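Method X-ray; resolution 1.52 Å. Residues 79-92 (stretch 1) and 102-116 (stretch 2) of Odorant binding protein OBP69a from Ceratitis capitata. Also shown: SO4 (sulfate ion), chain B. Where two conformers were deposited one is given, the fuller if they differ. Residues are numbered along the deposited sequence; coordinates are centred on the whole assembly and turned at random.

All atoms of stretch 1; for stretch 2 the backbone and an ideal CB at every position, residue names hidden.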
# COMPACT_ATOMS: atom_id res chain seq x y z
N PRO A 79 -14.59 -9.92 -2.83
CA PRO A 79 -15.38 -8.68 -2.81
C PRO A 79 -14.56 -7.49 -2.36
O PRO A 79 -14.70 -6.39 -2.91
CB PRO A 79 -16.50 -8.98 -1.81
CG PRO A 79 -16.64 -10.46 -1.87
CD PRO A 79 -15.32 -11.02 -2.21
N ILE A 80 -13.67 -7.70 -1.40
CA ILE A 80 -12.87 -6.57 -0.90
C ILE A 80 -11.90 -6.08 -1.95
O ILE A 80 -11.76 -4.87 -2.18
CB ILE A 80 -12.16 -7.00 0.39
CG1 ILE A 80 -13.15 -7.02 1.57
CG2 ILE A 80 -10.91 -6.12 0.69
CD1 ILE A 80 -12.66 -8.00 2.66
N VAL A 81 -11.20 -7.02 -2.61
CA VAL A 81 -10.25 -6.61 -3.64
C VAL A 81 -10.96 -5.98 -4.82
O VAL A 81 -10.51 -4.95 -5.33
CB VAL A 81 -9.42 -7.82 -4.07
CG1 VAL A 81 -8.60 -7.48 -5.30
CG2 VAL A 81 -8.56 -8.32 -2.94
N GLU A 82 -12.07 -6.58 -5.27
CA GLU A 82 -12.79 -5.98 -6.39
C GLU A 82 -13.22 -4.56 -6.09
O GLU A 82 -13.11 -3.70 -6.95
CB GLU A 82 -14.01 -6.82 -6.74
CG GLU A 82 -13.67 -8.13 -7.25
CD GLU A 82 -14.85 -8.77 -7.87
OE1 GLU A 82 -16.00 -8.34 -7.71
OE2 GLU A 82 -14.57 -9.74 -8.55
N GLU A 83 -13.70 -4.31 -4.88
CA GLU A 83 -14.18 -2.97 -4.57
C GLU A 83 -13.03 -1.97 -4.58
O GLU A 83 -13.18 -0.84 -5.10
CB GLU A 83 -14.93 -2.97 -3.25
CG GLU A 83 -15.32 -1.58 -2.84
CD GLU A 83 -15.91 -1.45 -1.46
OE1 GLU A 83 -15.34 -1.95 -0.49
OE2 GLU A 83 -16.97 -0.78 -1.33
N LEU A 84 -11.88 -2.33 -4.01
CA LEU A 84 -10.74 -1.41 -4.02
C LEU A 84 -10.23 -1.14 -5.42
O LEU A 84 -9.96 0.02 -5.79
CB LEU A 84 -9.61 -1.96 -3.15
CG LEU A 84 -9.91 -2.02 -1.66
CD1 LEU A 84 -8.87 -2.83 -0.96
CD2 LEU A 84 -9.90 -0.61 -1.07
N HIS A 85 -10.18 -2.18 -6.25
CA HIS A 85 -9.72 -2.04 -7.61
C HIS A 85 -10.67 -1.17 -8.43
O HIS A 85 -10.24 -0.24 -9.12
CB HIS A 85 -9.62 -3.44 -8.23
CG HIS A 85 -9.37 -3.38 -9.69
ND1 HIS A 85 -8.15 -3.01 -10.22
CD2 HIS A 85 -10.21 -3.52 -10.74
CE1 HIS A 85 -8.24 -2.97 -11.54
NE2 HIS A 85 -9.48 -3.28 -11.88
N THR A 86 -11.97 -1.43 -8.32
CA THR A 86 -12.90 -0.68 -9.17
C THR A 86 -13.07 0.74 -8.67
O THR A 86 -13.21 1.67 -9.49
CB THR A 86 -14.25 -1.40 -9.25
OG1 THR A 86 -14.87 -1.44 -7.96
CG2 THR A 86 -14.12 -2.78 -9.81
N THR A 87 -13.03 0.95 -7.34
CA THR A 87 -13.24 2.31 -6.83
C THR A 87 -12.02 3.18 -7.06
O THR A 87 -12.16 4.38 -7.35
CB THR A 87 -13.56 2.26 -5.34
OG1 THR A 87 -14.71 1.41 -5.13
CG2 THR A 87 -13.82 3.65 -4.80
N CYS A 88 -10.83 2.61 -6.91
CA CYS A 88 -9.60 3.38 -6.80
C CYS A 88 -8.72 3.28 -8.03
O CYS A 88 -8.08 4.26 -8.39
CB CYS A 88 -8.81 2.95 -5.57
SG CYS A 88 -9.72 3.35 -4.08
N GLY A 89 -8.68 2.11 -8.67
CA GLY A 89 -7.84 1.95 -9.84
C GLY A 89 -6.44 2.46 -9.59
O GLY A 89 -5.81 2.14 -8.57
N THR A 90 -5.90 3.21 -10.54
CA THR A 90 -4.63 3.89 -10.38
C THR A 90 -4.92 5.37 -10.15
O THR A 90 -5.59 6.02 -10.96
CB THR A 90 -3.74 3.71 -11.62
OG1 THR A 90 -3.55 2.32 -11.87
CG2 THR A 90 -2.39 4.36 -11.37
N GLN A 91 -4.47 5.90 -9.01
CA GLN A 91 -4.54 7.33 -8.75
C GLN A 91 -3.17 7.88 -9.10
O GLN A 91 -2.24 7.82 -8.28
CB GLN A 91 -4.92 7.63 -7.30
CG GLN A 91 -6.31 7.14 -6.88
CD GLN A 91 -7.41 7.88 -7.59
OE1 GLN A 91 -7.43 9.10 -7.59
NE2 GLN A 91 -8.34 7.14 -8.20
N SER A 92 -3.02 8.43 -10.30
CA SER A 92 -1.70 8.73 -10.83
C SER A 92 -1.12 10.01 -10.24
O SER A 92 -1.79 11.04 -10.16
CB SER A 92 -1.74 8.87 -12.35
OG SER A 92 -2.01 7.64 -12.96
N UNK A 102 -1.06 8.18 -3.43
CA UNK A 102 -2.41 8.63 -3.78
C UNK A 102 -3.38 7.46 -3.89
O UNK A 102 -4.54 7.56 -3.46
CB UNK A 102 -2.38 9.41 -5.10
N UNK A 103 -2.93 6.35 -4.50
CA UNK A 103 -3.80 5.19 -4.63
C UNK A 103 -4.12 4.63 -3.25
O UNK A 103 -5.28 4.29 -2.97
CB UNK A 103 -3.15 4.12 -5.51
N UNK A 104 -3.13 4.61 -2.35
CA UNK A 104 -3.37 4.07 -1.01
C UNK A 104 -4.27 4.99 -0.19
O UNK A 104 -5.08 4.49 0.60
CB UNK A 104 -2.04 3.85 -0.28
N UNK A 105 -4.17 6.31 -0.43
CA UNK A 105 -5.11 7.23 0.21
C UNK A 105 -6.53 6.87 -0.20
O UNK A 105 -7.45 6.89 0.64
CB UNK A 105 -4.80 8.68 -0.16
N UNK A 106 -6.73 6.55 -1.49
CA UNK A 106 -8.05 6.12 -1.95
C UNK A 106 -8.47 4.81 -1.27
O UNK A 106 -9.61 4.66 -0.82
CB UNK A 106 -8.05 5.95 -3.47
N UNK A 107 -7.55 3.84 -1.18
CA UNK A 107 -7.88 2.58 -0.49
C UNK A 107 -8.32 2.81 0.94
O UNK A 107 -9.26 2.16 1.41
CB UNK A 107 -6.68 1.63 -0.50
N UNK A 108 -7.66 3.74 1.65
CA UNK A 108 -7.96 3.98 3.06
C UNK A 108 -9.35 4.58 3.20
O UNK A 108 -10.11 4.22 4.13
CB UNK A 108 -6.91 4.90 3.69
N UNK A 109 -9.73 5.46 2.26
CA UNK A 109 -11.08 6.03 2.26
C UNK A 109 -12.13 4.98 1.93
O UNK A 109 -13.24 5.01 2.49
CB UNK A 109 -11.17 7.18 1.26
N UNK A 110 -11.78 3.99 1.08
CA UNK A 110 -12.73 3.01 0.57
C UNK A 110 -12.97 1.87 1.53
O UNK A 110 -14.12 1.47 1.74
CB UNK A 110 -12.24 2.45 -0.77
N UNK A 111 -11.91 1.34 2.14
CA UNK A 111 -12.05 0.26 3.11
C UNK A 111 -11.12 0.49 4.29
O UNK A 111 -10.03 -0.08 4.37
CB UNK A 111 -11.76 -1.09 2.46
N UNK A 112 -11.52 1.34 5.22
CA UNK A 112 -10.64 1.64 6.34
C UNK A 112 -10.35 0.47 7.23
O UNK A 112 -9.27 0.42 7.83
CB UNK A 112 -11.24 2.76 7.19
N UNK A 113 -11.28 -0.47 7.40
CA UNK A 113 -11.02 -1.62 8.25
C UNK A 113 -9.83 -2.38 7.71
O UNK A 113 -8.87 -2.65 8.42
CB UNK A 113 -12.25 -2.53 8.34
N UNK A 114 -9.91 -2.77 6.43
CA UNK A 114 -8.83 -3.55 5.87
C UNK A 114 -7.53 -2.76 5.84
O UNK A 114 -6.45 -3.31 6.12
CB UNK A 114 -9.20 -4.02 4.46
N UNK A 115 -7.57 -1.47 5.46
CA UNK A 115 -6.32 -0.75 5.33
C UNK A 115 -5.68 -0.51 6.71
O UNK A 115 -4.45 -0.53 6.83
CB UNK A 115 -6.55 0.58 4.61
N UNK A 116 -6.49 -0.32 7.76
CA UNK A 116 -5.89 -0.19 9.10
C UNK A 116 -5.18 -1.47 9.52
O UNK A 116 -4.07 -1.43 10.07
CB UNK A 116 -6.96 0.17 10.13
S SO4 B . -9.46 7.11 11.34
O1 SO4 B . -9.08 8.52 11.47
O2 SO4 B . -10.67 7.14 10.59
O3 SO4 B . -8.38 6.43 10.60
O4 SO4 B . -9.50 6.44 12.65

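Position 102 opens the visible part of a helix that crosses helix 79-88 at 125° between N-to-C directions. Its CB points toward the loop that follows helix 79-88, 3.6 Å from Gln-91 O, with Ser-92 beyond. An apolar chain could lie along this backbone, and a donor could use its carbonyls. It is Leu-102, whose CD1 reaches 3.7 Å from Ser-92 O.

At 103 the CB points sideways, yet it lies 4.1 Å from Gln-91 N, a backbone donor just past the end of its helix. A short acceptor is wanted: serine, threonine, perhaps asparagine. The residue is Thr-103, and Gln-91 N donates to its OG1 at 2.9 Å; its CG2 packs 3.4 Å from Gly-89 O. One small side chain thus contacts the chain on two counts where Gly-89, with positive phi, has turned out of the helix.

Positions 104 and 105 meet nothing of stretch 1 within reach of their CBs, and the contact hardly constrains them. They are Thr-104 and Glu-105.

Position 106 is the most restrictive. Its CB sits 3.1 Å from Cys-88 SG, too near for an ordinary nonbonded contact, and the CA atoms of 88 and 106 are 5.8 Å apart, a spacing that suits a disulfide. Cysteine is the clear reading, and Cys-106, with chi1 t, closes the bond: SG to Cys-88 SG is 2.2 Å, chi3 -81°. Gln-91 CG packs against Cys-106 CB at 4.0 Å.

At 107 the CB points sideways, 4.0 Å from Leu-84 CD2, with Cys-88 SG farther along. A long apolar or aromatic chain could reach both; a polar tip could approach Gly-89 O. Tyr-107, with chi1 m, reaches Leu-84 and Cys-88. Its CD1 lies 3.8 Å from Leu-84 CD2 and its CE1 3.7 Å from Cys-88 CB, while a water links its OH to Gly-89 O.

Position 108 points away and 109 sideways into space that stretch 1 leaves empty; Ile-108 and Lys-109 occupy them.

The CB at 110 enters a hollow between Leu-84, Thr-87 and Cys-88, at 3.9 Å from Leu-84 CD2. A small or beta-branched residue fits: alanine, serine, valine or threonine. Thr-110 is the knob, with Glu-83 completing its hole. Its OG1 donates to Cys-106 O at 2.8 Å, settling the hydroxyl within its own helix, and its CG2 lies 3.9 Å from Leu-84 CD2.

At 111 the backbone leaves helical angles just before a new helix, so a capper such as asparagine, aspartate, serine or threonine is expected. The CB, 4.0 Å from Leu-84 CD2 and 4.7 Å from Glu-83 OE1, also suits a donor. Asn-111 OD1 accepts from the backbone N of 114 at 3.2 Å, while a water joins its ND2 to Ile-80 O and Glu-83 OE1.

Positions 112 and 113, out of reach, are unconstrained by stretch 1: Pro-112 and Val-113. Position 114 faces Ile-80 CG2 and invites an apolar chain; Ile-114 CD1 meets Ile-80 CD1 at 4.1 Å. At 115 the sideways CB has nothing within 5.5 Å, so a longer apolar chain is needed to reach Leu-84; Leu-115 CD2 lies 4.3 Å from Leu-84 CD1. Position 116 is remote and free; Lys-116 binds the sulfate.

Stretch 2 102-116: LTTECYIKTNPVILK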
# COMPACT_ATOMS: atom_id res chain seq x y z
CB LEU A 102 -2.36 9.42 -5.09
CG LEU A 102 -1.59 10.73 -5.01
CD1 LEU A 102 -1.39 11.22 -6.44
CD2 LEU A 102 -2.33 11.73 -4.15
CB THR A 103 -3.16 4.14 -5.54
OG1 THR A 103 -2.89 4.76 -6.82
CG2 THR A 103 -4.09 2.96 -5.77
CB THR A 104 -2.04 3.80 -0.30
OG1 THR A 104 -1.34 2.78 -1.02
CG2 THR A 104 -2.28 3.32 1.11
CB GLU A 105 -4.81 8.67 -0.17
CG GLU A 105 -3.66 9.22 0.62
CD GLU A 105 -3.44 10.69 0.35
OE1 GLU A 105 -3.37 11.07 -0.84
OE2 GLU A 105 -3.35 11.45 1.33
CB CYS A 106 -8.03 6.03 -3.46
SG CYS A 106 -9.65 5.50 -4.12
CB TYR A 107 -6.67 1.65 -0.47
CG TYR A 107 -6.19 1.11 -1.78
CD1 TYR A 107 -7.01 1.05 -2.93
CD2 TYR A 107 -4.91 0.59 -1.85
CE1 TYR A 107 -6.51 0.48 -4.11
CE2 TYR A 107 -4.39 0.05 -3.05
CZ TYR A 107 -5.21 -0.02 -4.14
OH TYR A 107 -4.63 -0.57 -5.27
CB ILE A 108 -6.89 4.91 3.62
CG1 ILE A 108 -5.58 4.14 3.85
CG2 ILE A 108 -7.37 5.58 4.94
CD1 ILE A 108 -4.34 5.06 4.01
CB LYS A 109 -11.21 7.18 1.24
CG LYS A 109 -10.50 8.45 1.65
CD LYS A 109 -10.73 9.57 0.64
CE LYS A 109 -9.94 10.81 1.01
NZ LYS A 109 -8.48 10.49 1.13
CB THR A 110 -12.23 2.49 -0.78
OG1 THR A 110 -12.12 3.63 -1.65
CG2 THR A 110 -13.16 1.44 -1.38
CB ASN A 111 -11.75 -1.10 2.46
CG ASN A 111 -12.32 -2.23 3.28
OD1 ASN A 111 -12.35 -2.16 4.52
ND2 ASN A 111 -12.76 -3.28 2.59
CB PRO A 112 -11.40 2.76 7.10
CG PRO A 112 -12.75 2.73 6.61
CD PRO A 112 -12.72 2.18 5.18
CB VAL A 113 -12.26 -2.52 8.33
CG1 VAL A 113 -11.92 -3.87 8.93
CG2 VAL A 113 -13.30 -1.79 9.26
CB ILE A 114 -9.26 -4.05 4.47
CG1 ILE A 114 -10.41 -5.00 4.58
CG2 ILE A 114 -8.07 -4.71 3.75
CD1 ILE A 114 -10.16 -6.34 5.39
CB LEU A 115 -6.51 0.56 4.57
CG LEU A 115 -6.33 0.35 3.05
CD1 LEU A 115 -4.82 0.21 2.71
CD2 LEU A 115 -7.14 -0.79 2.46
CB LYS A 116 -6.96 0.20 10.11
CG LYS A 116 -7.39 1.66 9.98
CD LYS A 116 -8.58 1.94 10.90
CE LYS A 116 -8.88 3.44 10.97
NZ LYS A 116 -9.94 3.76 11.99
O HOH W 1 -12.99 -3.12 -0.22
O HOH W 2 -15.44 -0.86 2.07
O HOH W 3 -6.33 -0.23 -7.35
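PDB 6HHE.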